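Local atomic coordinates of DNA topoisomerase 2-associated protein PAT1 (Saccharomyces cerevisiae, PDB entry 5LMG), a protein that activates mRNA decapping and represses translation in yeast, its C-terminal domain directly binding the Dcp2 decapping enzyme and the Xrn1 exonuclease. Residues K123-I128 with S170-N175; I163-I168 with G203-T208; E180-L185 with I232-E237; N192-L197 with D240-S245; L210-A215 with L281-A286. The protein carries 2 engineered substitutions. All blocks are in the same frame, centred on the assembly; numbering follows the deposited sequence.

Contact 1: residues K123-I128 with S170-N175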
# COMPACT_ATOMS: atom_id res chain seq x y z
N LYS A 123 -18.40 -4.72 6.76
CA LYS A 123 -18.03 -5.76 7.73
C LYS A 123 -16.76 -6.53 7.30
O LYS A 123 -15.94 -6.89 8.14
CB LYS A 123 -19.18 -6.74 7.97
CG LYS A 123 -20.17 -6.27 9.02
CD LYS A 123 -21.30 -7.29 9.20
CE LYS A 123 -22.33 -6.86 10.21
NZ LYS A 123 -21.82 -6.95 11.61
N ILE A 124 -16.61 -6.75 5.98
CA ILE A 124 -15.43 -7.41 5.39
C ILE A 124 -14.19 -6.53 5.61
O ILE A 124 -13.18 -7.02 6.11
CB ILE A 124 -15.65 -7.81 3.91
CG1 ILE A 124 -16.61 -9.05 3.84
CG2 ILE A 124 -14.31 -8.07 3.18
CD1 ILE A 124 -17.03 -9.52 2.47
N LEU A 125 -14.29 -5.22 5.26
CA LEU A 125 -13.21 -4.23 5.43
C LEU A 125 -12.82 -4.12 6.91
O LEU A 125 -11.62 -4.14 7.22
CB LEU A 125 -13.63 -2.85 4.89
CG LEU A 125 -13.90 -2.58 3.38
CD1 LEU A 125 -13.11 -1.38 2.91
CD2 LEU A 125 -13.70 -3.80 2.47
N GLN A 126 -13.82 -4.05 7.82
CA GLN A 126 -13.63 -3.99 9.28
C GLN A 126 -12.83 -5.22 9.75
O GLN A 126 -11.88 -5.06 10.50
CB GLN A 126 -14.97 -3.92 10.03
CG GLN A 126 -15.65 -2.55 9.98
CD GLN A 126 -17.00 -2.51 10.66
OE1 GLN A 126 -17.84 -3.41 10.51
NE2 GLN A 126 -17.28 -1.42 11.34
N LYS A 127 -13.21 -6.43 9.27
CA LYS A 127 -12.53 -7.69 9.60
C LYS A 127 -11.05 -7.64 9.16
O LYS A 127 -10.17 -7.92 9.98
CB LYS A 127 -13.24 -8.89 8.95
CG LYS A 127 -12.79 -10.26 9.46
CD LYS A 127 -13.58 -10.69 10.69
CE LYS A 127 -12.78 -10.58 11.96
NZ LYS A 127 -13.65 -10.74 13.15
N ILE A 128 -10.79 -7.27 7.89
CA ILE A 128 -9.46 -7.15 7.29
C ILE A 128 -8.56 -6.22 8.13
O ILE A 128 -7.48 -6.64 8.52
CB ILE A 128 -9.51 -6.74 5.78
CG1 ILE A 128 -10.16 -7.86 4.90
CG2 ILE A 128 -8.11 -6.34 5.24
CD1 ILE A 128 -10.48 -7.45 3.43
N SER A 170 -12.35 1.28 -4.71
CA SER A 170 -13.66 1.49 -5.34
C SER A 170 -14.81 1.63 -4.33
O SER A 170 -15.60 2.57 -4.45
CB SER A 170 -13.96 0.38 -6.36
OG SER A 170 -14.51 -0.78 -5.75
N PHE A 171 -14.87 0.73 -3.32
CA PHE A 171 -15.88 0.78 -2.27
C PHE A 171 -15.81 2.07 -1.42
O PHE A 171 -16.85 2.65 -1.14
CB PHE A 171 -15.83 -0.48 -1.39
CG PHE A 171 -16.71 -0.41 -0.16
CD1 PHE A 171 -18.08 -0.56 -0.25
CD2 PHE A 171 -16.15 -0.18 1.10
CE1 PHE A 171 -18.90 -0.47 0.89
CE2 PHE A 171 -16.96 -0.09 2.24
CZ PHE A 171 -18.33 -0.24 2.12
N LEU A 172 -14.60 2.49 -0.98
CA LEU A 172 -14.43 3.69 -0.15
C LEU A 172 -14.69 4.99 -0.92
O LEU A 172 -15.17 5.97 -0.34
CB LEU A 172 -13.05 3.72 0.53
CG LEU A 172 -12.78 2.65 1.60
CD1 LEU A 172 -11.37 2.74 2.11
CD2 LEU A 172 -13.75 2.75 2.77
N SER A 173 -14.39 4.99 -2.23
CA SER A 173 -14.57 6.12 -3.13
C SER A 173 -16.05 6.40 -3.39
O SER A 173 -16.40 7.54 -3.67
CB SER A 173 -13.87 5.83 -4.46
OG SER A 173 -14.12 6.82 -5.44
N ASN A 174 -16.90 5.35 -3.30
CA ASN A 174 -18.33 5.39 -3.59
C ASN A 174 -19.28 5.25 -2.39
O ASN A 174 -20.20 6.05 -2.27
CB ASN A 174 -18.67 4.30 -4.62
CG ASN A 174 -18.12 4.57 -6.00
OD1 ASN A 174 -18.52 5.52 -6.68
ND2 ASN A 174 -17.23 3.70 -6.47
N ASN A 175 -19.11 4.20 -1.55
CA ASN A 175 -20.03 3.85 -0.46
C ASN A 175 -19.51 4.06 0.98
O ASN A 175 -19.83 3.25 1.86
CB ASN A 175 -20.49 2.39 -0.63
CG ASN A 175 -21.23 2.09 -1.92
OD1 ASN A 175 -22.46 2.20 -2.00
ND2 ASN A 175 -20.49 1.68 -2.94
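L125 reaches from helix 118-130 to the aromatic ring of F171 near the end of helix 151-174, and these two side chains make the tight part of the contact. Methyl CD1 of L125 lies 3.7 Å from CD2 of F171, and its branch carbon CG is 4.0 Å from the same CD2, so the leucine meets the CD2-CE2 bond at a slant. F171 is turned that way because its CG stands anti to the backbone N (chi1 171°). Beside the ring, the same methyl has a looser neighbour: CD2 of L172 is 4.2 Å from L125 CD1. With only an alanine at L125, a gap is likely to open beside F171, leaving the ring freer to turn. The loose side belongs to S170, S173 and N174, which face solvent on the far side of the helix; there N174 ND2 gives S170 O a 2.8 Å bond, bent to 139° at the hydrogen, and N175 then leaves helical geometry. L184 of helix 178-191 also touches both L125 and L172. The contact joins the two helices in a largely helical domain of a TPR-clan family, its apolar packing consistent with an alpha-helical solenoid.

Contact 2: residues I163-I168 with G203-T208. With EDO (1,2-ethanediol), chain J.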
# COMPACT_ATOMS: atom_id res chain seq x y z
N ILE A 163 -6.08 -7.28 -6.94
CA ILE A 163 -7.49 -7.59 -6.71
C ILE A 163 -8.07 -6.89 -5.47
O ILE A 163 -9.01 -6.10 -5.62
CB ILE A 163 -7.73 -9.13 -6.69
CG1 ILE A 163 -7.53 -9.71 -8.12
CG2 ILE A 163 -9.11 -9.49 -6.10
CD1 ILE A 163 -7.57 -11.25 -8.25
N ILE A 164 -7.54 -7.20 -4.27
CA ILE A 164 -8.05 -6.70 -2.99
C ILE A 164 -8.01 -5.16 -2.86
O ILE A 164 -9.04 -4.56 -2.49
CB ILE A 164 -7.37 -7.40 -1.78
CG1 ILE A 164 -7.36 -8.96 -1.92
CG2 ILE A 164 -7.96 -6.95 -0.43
CD1 ILE A 164 -8.75 -9.72 -2.09
N LEU A 165 -6.87 -4.53 -3.16
CA LEU A 165 -6.76 -3.08 -3.00
C LEU A 165 -7.66 -2.29 -3.95
O LEU A 165 -8.23 -1.29 -3.52
CB LEU A 165 -5.31 -2.61 -3.04
CG LEU A 165 -4.65 -2.42 -1.66
CD1 LEU A 165 -4.64 -3.72 -0.82
CD2 LEU A 165 -3.27 -1.90 -1.81
N LYS A 166 -7.87 -2.77 -5.19
CA LYS A 166 -8.77 -2.18 -6.19
C LYS A 166 -10.23 -2.18 -5.67
O LYS A 166 -10.95 -1.21 -5.86
CB LYS A 166 -8.67 -2.97 -7.52
CG LYS A 166 -9.21 -2.25 -8.75
CD LYS A 166 -9.46 -3.23 -9.91
CE LYS A 166 -8.20 -3.73 -10.59
NZ LYS A 166 -8.44 -5.03 -11.27
N ILE A 167 -10.64 -3.27 -4.98
CA ILE A 167 -11.96 -3.43 -4.37
C ILE A 167 -12.14 -2.42 -3.21
O ILE A 167 -13.17 -1.77 -3.12
CB ILE A 167 -12.16 -4.90 -3.89
CG1 ILE A 167 -12.34 -5.87 -5.08
CG2 ILE A 167 -13.32 -5.04 -2.89
CD1 ILE A 167 -12.13 -7.35 -4.71
N ILE A 168 -11.13 -2.31 -2.32
CA ILE A 168 -11.16 -1.41 -1.17
C ILE A 168 -11.30 0.05 -1.64
O ILE A 168 -12.23 0.73 -1.20
CB ILE A 168 -9.97 -1.67 -0.21
CG1 ILE A 168 -10.17 -3.03 0.50
CG2 ILE A 168 -9.78 -0.52 0.80
CD1 ILE A 168 -8.95 -3.64 1.17
N GLY A 203 0.53 -3.39 3.60
CA GLY A 203 0.23 -2.62 4.80
C GLY A 203 0.32 -1.13 4.54
O GLY A 203 -0.64 -0.40 4.80
N LEU A 204 1.45 -0.70 3.94
CA LEU A 204 1.69 0.70 3.60
C LEU A 204 0.66 1.25 2.62
O LEU A 204 0.13 2.34 2.85
CB LEU A 204 3.12 0.94 3.08
CG LEU A 204 3.63 2.38 3.18
CD1 LEU A 204 3.91 2.78 4.65
CD2 LEU A 204 4.88 2.58 2.34
N ASN A 205 0.37 0.50 1.54
CA ASN A 205 -0.63 0.90 0.53
C ASN A 205 -2.04 0.98 1.12
O ASN A 205 -2.77 1.90 0.77
CB ASN A 205 -0.57 0.00 -0.68
CG ASN A 205 0.67 0.16 -1.53
OD1 ASN A 205 1.46 1.11 -1.38
ND2 ASN A 205 0.89 -0.78 -2.43
N LEU A 206 -2.40 0.07 2.05
CA LEU A 206 -3.71 0.11 2.71
C LEU A 206 -3.84 1.37 3.57
O LEU A 206 -4.90 1.99 3.57
CB LEU A 206 -3.98 -1.14 3.55
CG LEU A 206 -4.49 -2.36 2.78
CD1 LEU A 206 -4.35 -3.63 3.60
CD2 LEU A 206 -5.92 -2.17 2.36
N ILE A 207 -2.75 1.78 4.27
CA ILE A 207 -2.74 2.98 5.10
C ILE A 207 -2.91 4.22 4.20
O ILE A 207 -3.76 5.05 4.48
CB ILE A 207 -1.52 3.07 6.07
CG1 ILE A 207 -1.53 1.90 7.08
CG2 ILE A 207 -1.48 4.42 6.82
CD1 ILE A 207 -0.17 1.56 7.72
N THR A 208 -2.15 4.28 3.07
CA THR A 208 -2.22 5.38 2.09
C THR A 208 -3.65 5.59 1.57
O THR A 208 -4.09 6.74 1.48
CB THR A 208 -1.22 5.17 0.95
OG1 THR A 208 0.05 4.89 1.50
CG2 THR A 208 -1.13 6.39 -0.00
C1 EDO J . -1.98 3.65 -2.48
O1 EDO J . -2.49 2.50 -1.85
C2 EDO J . -0.53 3.37 -2.92
O2 EDO J . 0.14 4.60 -3.13
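N205, touched by L165 at its CB, carries the flat group here, its side-chain amide. Over one face of that amide lies a 1,2-ethanediol, probably from the crystallisation liquor, whose C2 is 3.4 Å from N205 OD1. L165 stays off the plate: its CD2 meets the aliphatic root, 3.5 Å from N205 CB. At the nitrogen end, ND2 is hydrogen-bonded to Q161 one turn before L165, which fixes the amide's rotation. The diol's O1 also donates to the backbone O of N205, while its C1 rests 3.8 Å from CG2 of T208.

The apolar part is a two-against-one fit: methyl CD2 of L206 touches L165 CD1 at 3.8 Å and I168 CD1 at 3.6 Å. T208 holds OG1 anti to its carbonyl carbon, beside the backbone N (chi1 -50°), which turns the hydroxyl back to donate to L204 O at 2.9 Å from above the carbonyl plane (39° out of it), an oxygen that also receives T208 N. A valine here would probably leave L204 O with the backbone donor alone of these two.

The segment axes run 11.0 Å apart and nearly parallel, at 10°. Helix 103-114 packs on I163, I164 and I167 at one flank, and helix 275-286 meets N205 and T208 through Y276 and F280 at the other.

Contact 3: residues E180-L185 with I232-E237. With EDO (1,2-ethanediol), chain L.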
# COMPACT_ATOMS: atom_id res chain seq x y z
N GLU A 180 -17.64 6.06 9.02
CA GLU A 180 -17.19 4.75 8.56
C GLU A 180 -15.67 4.69 8.28
O GLU A 180 -15.03 3.76 8.76
CB GLU A 180 -18.02 4.27 7.36
CG GLU A 180 -19.43 3.84 7.76
CD GLU A 180 -20.46 3.75 6.64
OE1 GLU A 180 -20.16 4.20 5.51
OE2 GLU A 180 -21.58 3.26 6.92
N ILE A 181 -15.11 5.70 7.55
CA ILE A 181 -13.67 5.80 7.25
C ILE A 181 -12.88 5.98 8.56
O ILE A 181 -11.88 5.28 8.76
CB ILE A 181 -13.34 6.92 6.22
CG1 ILE A 181 -14.01 6.62 4.86
CG2 ILE A 181 -11.82 7.10 6.04
CD1 ILE A 181 -14.51 7.86 4.15
N MET A 182 -13.37 6.86 9.47
CA MET A 182 -12.75 7.09 10.79
C MET A 182 -12.73 5.78 11.57
O MET A 182 -11.69 5.42 12.12
CB MET A 182 -13.45 8.22 11.57
CG MET A 182 -13.28 9.62 10.96
SD MET A 182 -11.56 10.14 10.71
CE MET A 182 -11.53 10.30 8.95
N GLY A 183 -13.84 5.03 11.49
CA GLY A 183 -13.98 3.71 12.10
C GLY A 183 -12.90 2.74 11.64
O GLY A 183 -12.30 2.06 12.48
N LEU A 184 -12.61 2.69 10.33
CA LEU A 184 -11.60 1.79 9.75
C LEU A 184 -10.18 2.17 10.18
O LEU A 184 -9.37 1.28 10.45
CB LEU A 184 -11.71 1.70 8.21
CG LEU A 184 -13.01 1.13 7.63
CD1 LEU A 184 -13.00 1.22 6.12
CD2 LEU A 184 -13.24 -0.33 8.04
N LEU A 185 -9.89 3.47 10.28
CA LEU A 185 -8.59 3.98 10.72
C LEU A 185 -8.31 3.59 12.17
O LEU A 185 -7.21 3.13 12.49
CB LEU A 185 -8.55 5.51 10.58
CG LEU A 185 -8.15 6.04 9.21
CD1 LEU A 185 -8.73 7.43 8.98
CD2 LEU A 185 -6.64 6.04 9.03
N ILE A 232 -10.43 22.30 14.10
CA ILE A 232 -10.60 21.08 14.90
C ILE A 232 -11.64 20.15 14.29
O ILE A 232 -12.79 20.53 14.07
CB ILE A 232 -10.88 21.34 16.41
CG1 ILE A 232 -11.90 22.51 16.63
CG2 ILE A 232 -9.56 21.55 17.17
CD1 ILE A 232 -12.76 22.42 17.90
N SER A 233 -11.21 18.92 14.00
CA SER A 233 -12.04 17.87 13.43
C SER A 233 -11.64 16.54 14.07
O SER A 233 -10.54 16.43 14.62
CB SER A 233 -11.85 17.82 11.92
OG SER A 233 -12.68 16.83 11.32
N THR A 234 -12.53 15.53 13.99
CA THR A 234 -12.24 14.18 14.46
C THR A 234 -11.03 13.64 13.64
O THR A 234 -10.17 12.97 14.20
CB THR A 234 -13.51 13.31 14.44
OG1 THR A 234 -14.40 13.78 15.44
CG2 THR A 234 -13.24 11.84 14.71
N TRP A 235 -10.96 14.00 12.32
CA TRP A 235 -9.86 13.60 11.43
C TRP A 235 -8.51 14.11 11.95
O TRP A 235 -7.57 13.32 12.01
CB TRP A 235 -10.13 13.96 9.95
CG TRP A 235 -8.98 13.77 8.98
CD1 TRP A 235 -8.58 14.65 8.01
CD2 TRP A 235 -8.09 12.63 8.88
NE1 TRP A 235 -7.50 14.13 7.32
CE2 TRP A 235 -7.17 12.91 7.84
CE3 TRP A 235 -7.96 11.42 9.59
CZ2 TRP A 235 -6.14 12.02 7.49
CZ3 TRP A 235 -6.92 10.56 9.26
CH2 TRP A 235 -6.04 10.85 8.21
N ASN A 236 -8.45 15.39 12.40
CA ASN A 236 -7.22 15.96 12.97
C ASN A 236 -6.75 15.14 14.19
O ASN A 236 -5.56 14.80 14.29
CB ASN A 236 -7.41 17.45 13.34
CG ASN A 236 -7.69 18.34 12.15
OD1 ASN A 236 -8.70 19.05 12.11
ND2 ASN A 236 -6.83 18.33 11.14
N GLU A 237 -7.71 14.74 15.06
CA GLU A 237 -7.46 13.91 16.24
C GLU A 237 -6.96 12.49 15.85
O GLU A 237 -5.99 12.00 16.43
CB GLU A 237 -8.72 13.82 17.14
CG GLU A 237 -9.21 15.15 17.71
CD GLU A 237 -8.17 15.98 18.43
OE1 GLU A 237 -7.47 15.43 19.31
OE2 GLU A 237 -8.04 17.18 18.10
C1 EDO L . -3.77 17.29 12.98
O1 EDO L . -3.30 16.24 13.80
C2 EDO L . -3.14 17.16 11.58
O2 EDO L . -3.96 17.79 10.62
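M182 and W235 form the sulfur-aromatic part of this contact. SD of M182 sits 5.2 Å from the centroid of the six-membered ring of W235, 67° off the ring normal, an oblique Met-aromatic approach. The methionine chain bends at both chi2 and chi3 (-56° and 117°), which folds its methyl back against the indole.

Apolar contacts do the rest of the gripping. CE of M182 touches W235 CE3 at 3.8 Å, and L185, one turn along, sets its CD1 3.6 Å from CZ3 of the same ring, so two neighbouring side chains hold adjacent atoms of one indole. T234 adds a looser touch on the exposed margin, its CG2 4.4 Å from M182 CG.

The polar interactions near the indole belong to the second segment. S233 is the N-cap of helix 234-246, its OG accepting a weak bond from W235 N at 3.5 Å. N236 holds a 1,2-ethanediol, receiving its O1 at the backbone O (2.7 Å) and giving ND2 to its O2 (3.0 Å); the diol is also bonded to S287 O.

In the fold, A214 of helix 201-216 touches both M182 and W235, while L184 turns to helix 118-130, so helix 178-191 packs against helices 118-130, 201-216 and 234-246.

Contact 4: residues N192-L197 with D240-S245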
# COMPACT_ATOMS: atom_id res chain seq x y z
N ASN A 192 -3.38 -3.22 15.79
CA ASN A 192 -2.11 -3.56 15.15
C ASN A 192 -0.97 -2.68 15.59
O ASN A 192 -1.18 -1.51 15.93
CB ASN A 192 -2.24 -3.38 13.62
CG ASN A 192 -3.32 -4.22 12.98
OD1 ASN A 192 -3.14 -5.41 12.73
ND2 ASN A 192 -4.46 -3.60 12.71
N ASN A 193 0.26 -3.22 15.49
CA ASN A 193 1.49 -2.46 15.66
C ASN A 193 1.60 -1.80 14.27
O ASN A 193 1.88 -2.49 13.28
CB ASN A 193 2.69 -3.40 15.90
CG ASN A 193 4.02 -2.70 16.07
OD1 ASN A 193 4.44 -1.86 15.26
ND2 ASN A 193 4.72 -3.04 17.13
N VAL A 194 1.27 -0.49 14.20
CA VAL A 194 1.24 0.31 12.96
C VAL A 194 2.62 0.32 12.28
O VAL A 194 2.68 0.13 11.06
CB VAL A 194 0.65 1.73 13.18
CG1 VAL A 194 0.48 2.47 11.85
CG2 VAL A 194 -0.70 1.66 13.91
N SER A 195 3.72 0.48 13.05
CA SER A 195 5.07 0.47 12.49
C SER A 195 5.39 -0.85 11.77
O SER A 195 6.00 -0.81 10.70
CB SER A 195 6.11 0.77 13.57
OG SER A 195 7.41 0.74 13.01
N PHE A 196 4.95 -2.01 12.32
CA PHE A 196 5.11 -3.30 11.64
C PHE A 196 4.37 -3.28 10.29
O PHE A 196 4.95 -3.70 9.29
CB PHE A 196 4.67 -4.51 12.50
CG PHE A 196 4.62 -5.80 11.70
CD1 PHE A 196 5.79 -6.43 11.28
CD2 PHE A 196 3.40 -6.36 11.31
CE1 PHE A 196 5.75 -7.60 10.50
CE2 PHE A 196 3.36 -7.54 10.55
CZ PHE A 196 4.54 -8.15 10.15
N LEU A 197 3.12 -2.75 10.25
CA LEU A 197 2.31 -2.66 9.01
C LEU A 197 3.01 -1.87 7.90
O LEU A 197 2.88 -2.22 6.72
CB LEU A 197 0.90 -2.09 9.28
CG LEU A 197 -0.06 -2.89 10.16
CD1 LEU A 197 -1.43 -2.23 10.18
CD2 LEU A 197 -0.19 -4.37 9.69
N ASP A 240 -3.45 12.47 14.24
CA ASP A 240 -2.46 12.61 15.30
C ASP A 240 -2.20 11.30 16.05
O ASP A 240 -1.05 11.05 16.41
CB ASP A 240 -2.79 13.76 16.25
CG ASP A 240 -1.58 14.23 17.02
OD1 ASP A 240 -0.61 14.72 16.37
OD2 ASP A 240 -1.55 14.04 18.26
N LYS A 241 -3.25 10.47 16.26
CA LYS A 241 -3.10 9.15 16.90
C LYS A 241 -2.24 8.23 16.01
O LYS A 241 -1.33 7.55 16.50
CB LYS A 241 -4.46 8.51 17.20
CG LYS A 241 -5.21 9.17 18.36
CD LYS A 241 -6.61 8.58 18.53
CE LYS A 241 -7.64 9.64 18.93
NZ LYS A 241 -7.41 10.16 20.31
N LEU A 242 -2.50 8.25 14.69
CA LEU A 242 -1.73 7.51 13.69
C LEU A 242 -0.28 8.02 13.66
O LEU A 242 0.65 7.21 13.62
CB LEU A 242 -2.35 7.68 12.29
CG LEU A 242 -1.63 6.96 11.15
CD1 LEU A 242 -1.88 5.45 11.22
CD2 LEU A 242 -2.07 7.50 9.81
N PHE A 243 -0.10 9.36 13.69
CA PHE A 243 1.22 9.99 13.67
C PHE A 243 2.07 9.54 14.87
O PHE A 243 3.25 9.23 14.69
CB PHE A 243 1.11 11.52 13.60
CG PHE A 243 2.40 12.20 13.21
CD1 PHE A 243 3.34 12.56 14.18
CD2 PHE A 243 2.69 12.48 11.88
CE1 PHE A 243 4.55 13.17 13.82
CE2 PHE A 243 3.90 13.10 11.52
CZ PHE A 243 4.81 13.44 12.50
N THR A 244 1.45 9.45 16.06
CA THR A 244 2.06 9.00 17.32
C THR A 244 2.64 7.57 17.18
O THR A 244 3.76 7.34 17.62
CB THR A 244 1.06 9.11 18.48
OG1 THR A 244 0.59 10.45 18.56
CG2 THR A 244 1.65 8.73 19.84
N SER A 245 1.89 6.64 16.55
CA SER A 245 2.34 5.26 16.36
C SER A 245 3.53 5.12 15.38
O SER A 245 4.22 4.11 15.45
CB SER A 245 1.18 4.35 15.95
OG SER A 245 0.65 4.71 14.69
O HOH W 1 3.49 1.33 15.89
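V194 and S245 bring the backbones to 6.1 Å between their CA atoms, where the first turn of the short helix 194-197 meets the last turns of helix 234-246. V194 points its branched side chain at S245, and the contact is close: S245 OG is 3.3 Å from V194 CB and also near both valine methyls. With chi1 at 64°, OG turns back to its own helix and donates to L242 O at 2.7 Å, so the oxygen packed against the valine has its proton spent on a backbone carbonyl. L242 adds the apolar part: its CD1 lies 3.9 Å from V194 CG1, the two side chains crossing at about a right angle.

Direct packing is supplemented by water. One molecule accepts from S195 N (3.0 Å) and donates to S245 O (2.9 Å), linking an amide of the first helical turn to a carbonyl near the end of the other helix; S245 O is also hydrogen-bonded by K249 NZ, so it has two donors. Behind the contact, L242 also touches I189 and I211, which ties this pair to helices 178-191 and 201-216.

N193 sets the start of the short helix. Its OD1 accepts from F196 N at 3.0 Å with a fairly straight 155° at the hydrogen, the donor lying above the side-chain carbonyl plane. This is a classic asparagine N-cap, and it places V194 as the first helical residue facing its partner.

Contact 5: residues L210-A215 with L281-A286. Engineered in segment 281-286: A286 (natural residue Leu).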
# COMPACT_ATOMS: atom_id res chain seq x y z
N LEU A 210 -6.57 4.70 3.12
CA LEU A 210 -7.37 5.26 4.22
C LEU A 210 -7.08 6.75 4.44
O LEU A 210 -8.03 7.51 4.54
CB LEU A 210 -7.21 4.49 5.55
CG LEU A 210 -7.68 3.03 5.62
CD1 LEU A 210 -7.47 2.48 7.02
CD2 LEU A 210 -9.16 2.88 5.24
N ILE A 211 -5.78 7.15 4.49
CA ILE A 211 -5.37 8.56 4.69
C ILE A 211 -5.88 9.45 3.55
O ILE A 211 -6.45 10.51 3.83
CB ILE A 211 -3.83 8.73 4.87
CG1 ILE A 211 -3.30 8.07 6.15
CG2 ILE A 211 -3.41 10.22 4.81
CD1 ILE A 211 -1.71 7.99 6.15
N SER A 212 -5.64 9.02 2.28
CA SER A 212 -6.07 9.73 1.07
C SER A 212 -7.60 9.92 1.01
O SER A 212 -8.06 11.01 0.68
CB SER A 212 -5.57 9.04 -0.19
OG SER A 212 -4.15 9.00 -0.17
N ARG A 213 -8.37 8.88 1.39
CA ARG A 213 -9.83 8.93 1.43
C ARG A 213 -10.34 9.89 2.52
O ARG A 213 -11.20 10.72 2.24
CB ARG A 213 -10.45 7.53 1.55
CG ARG A 213 -12.00 7.46 1.39
CD ARG A 213 -12.61 8.22 0.20
NE ARG A 213 -11.93 7.96 -1.07
CZ ARG A 213 -12.11 8.67 -2.18
NH1 ARG A 213 -12.97 9.68 -2.20
NH2 ARG A 213 -11.44 8.37 -3.29
N ALA A 214 -9.77 9.79 3.75
CA ALA A 214 -10.08 10.66 4.90
C ALA A 214 -9.85 12.14 4.53
O ALA A 214 -10.71 12.98 4.83
CB ALA A 214 -9.20 10.28 6.08
N ALA A 215 -8.73 12.44 3.82
CA ALA A 215 -8.34 13.78 3.37
C ALA A 215 -9.33 14.39 2.35
O ALA A 215 -9.45 15.61 2.30
CB ALA A 215 -6.94 13.75 2.77
N LEU A 281 4.25 8.92 1.92
CA LEU A 281 4.83 10.10 2.57
C LEU A 281 4.12 11.38 2.15
O LEU A 281 3.97 12.27 2.96
CB LEU A 281 6.34 10.21 2.31
CG LEU A 281 7.26 9.21 3.01
CD1 LEU A 281 8.67 9.28 2.45
CD2 LEU A 281 7.30 9.45 4.54
N ALA A 282 3.67 11.45 0.87
CA ALA A 282 2.94 12.58 0.31
C ALA A 282 1.57 12.68 0.99
O ALA A 282 1.19 13.77 1.42
CB ALA A 282 2.77 12.43 -1.20
N SER A 283 0.86 11.54 1.17
CA SER A 283 -0.45 11.56 1.83
C SER A 283 -0.34 11.87 3.33
O SER A 283 -1.18 12.61 3.86
CB SER A 283 -1.23 10.27 1.58
OG SER A 283 -0.65 9.18 2.28
N LEU A 284 0.73 11.37 3.99
CA LEU A 284 0.99 11.62 5.42
C LEU A 284 1.27 13.12 5.63
O LEU A 284 0.63 13.73 6.49
CB LEU A 284 2.16 10.74 5.93
CG LEU A 284 2.46 10.74 7.45
CD1 LEU A 284 1.36 10.07 8.29
CD2 LEU A 284 3.81 10.10 7.73
N ALA A 285 2.14 13.72 4.79
CA ALA A 285 2.49 15.14 4.84
C ALA A 285 1.31 16.09 4.56
O ALA A 285 1.16 17.09 5.26
CB ALA A 285 3.64 15.43 3.88
N ALA A 286 0.48 15.76 3.54
CA ALA A 286 -0.70 16.52 3.08
C ALA A 286 -1.76 16.71 4.14
O ALA A 286 -2.37 17.77 4.17
CB ALA A 286 -1.30 15.87 1.83
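I211 and S283 make the closest approach: methyl CG2 of I211 rests 3.4 Å from the backbone O of S283 and 3.9 Å from its OG. Here the isoleucine has CG2 anti to the backbone N and CG1 on the side of that N (chi1 -65°), which lays the short branch over the serine while the long branch goes on toward L284. That second touch is loose, with CD1 of I211 4.3 Å from CD1 of L284. S212 joins from the next position, its OG 3.6 Å from S283 CB. The two serines thus meet through a hydroxyl and a methylene carbon.

Each hydroxyl is positioned by its own helix. S212 OG bonds to T208 O one turn back, and S283 OG to F280 O, so each of these two hydroxyls already has a backbone partner in its own helix, and it meets the other segment through van der Waals contact. Such small side chains permit the close spacing: the CA atoms of S212 and S283 are 6.0 Å apart and the segment axes come within 9.3 Å, crossing at 37°. A215 and A286 also point toward the interface without touching across it; A286 is an engineered substitution of a natural leucine.

Farther out, Y239 of helix 234-246 hydrogen-bonds L284 O. Helix 178-191 lies against L210, R213 and A214, and helix 329-355 against L281, A282, A285 and A286, so the pair stands between those two helices in the all-helical body.

In the fold
All five contacts tie one set of helices together. Contacts 1 and 2 share helix 151-174, their centres 10 Å apart; contacts 2 and 5 share helix 201-216 (13 Å), and contacts 3 and 4 share helix 234-246 (14 Å). Along the chain, contact 1 closes before contacts 3, 4 and 5 open, whereas contact 2 crosses contacts 1, 3 and 4, and contacts 3, 4 and 5 interleave among themselves. Helix 201-216 also borders contacts 1, 3 and 4; toward contact 1, its L210 CD2 lies 3.8 Å from L172 CD1. Shared helices and the interleaved order are consistent with one continuous helical body, which probably frames the domain's partner-binding surface.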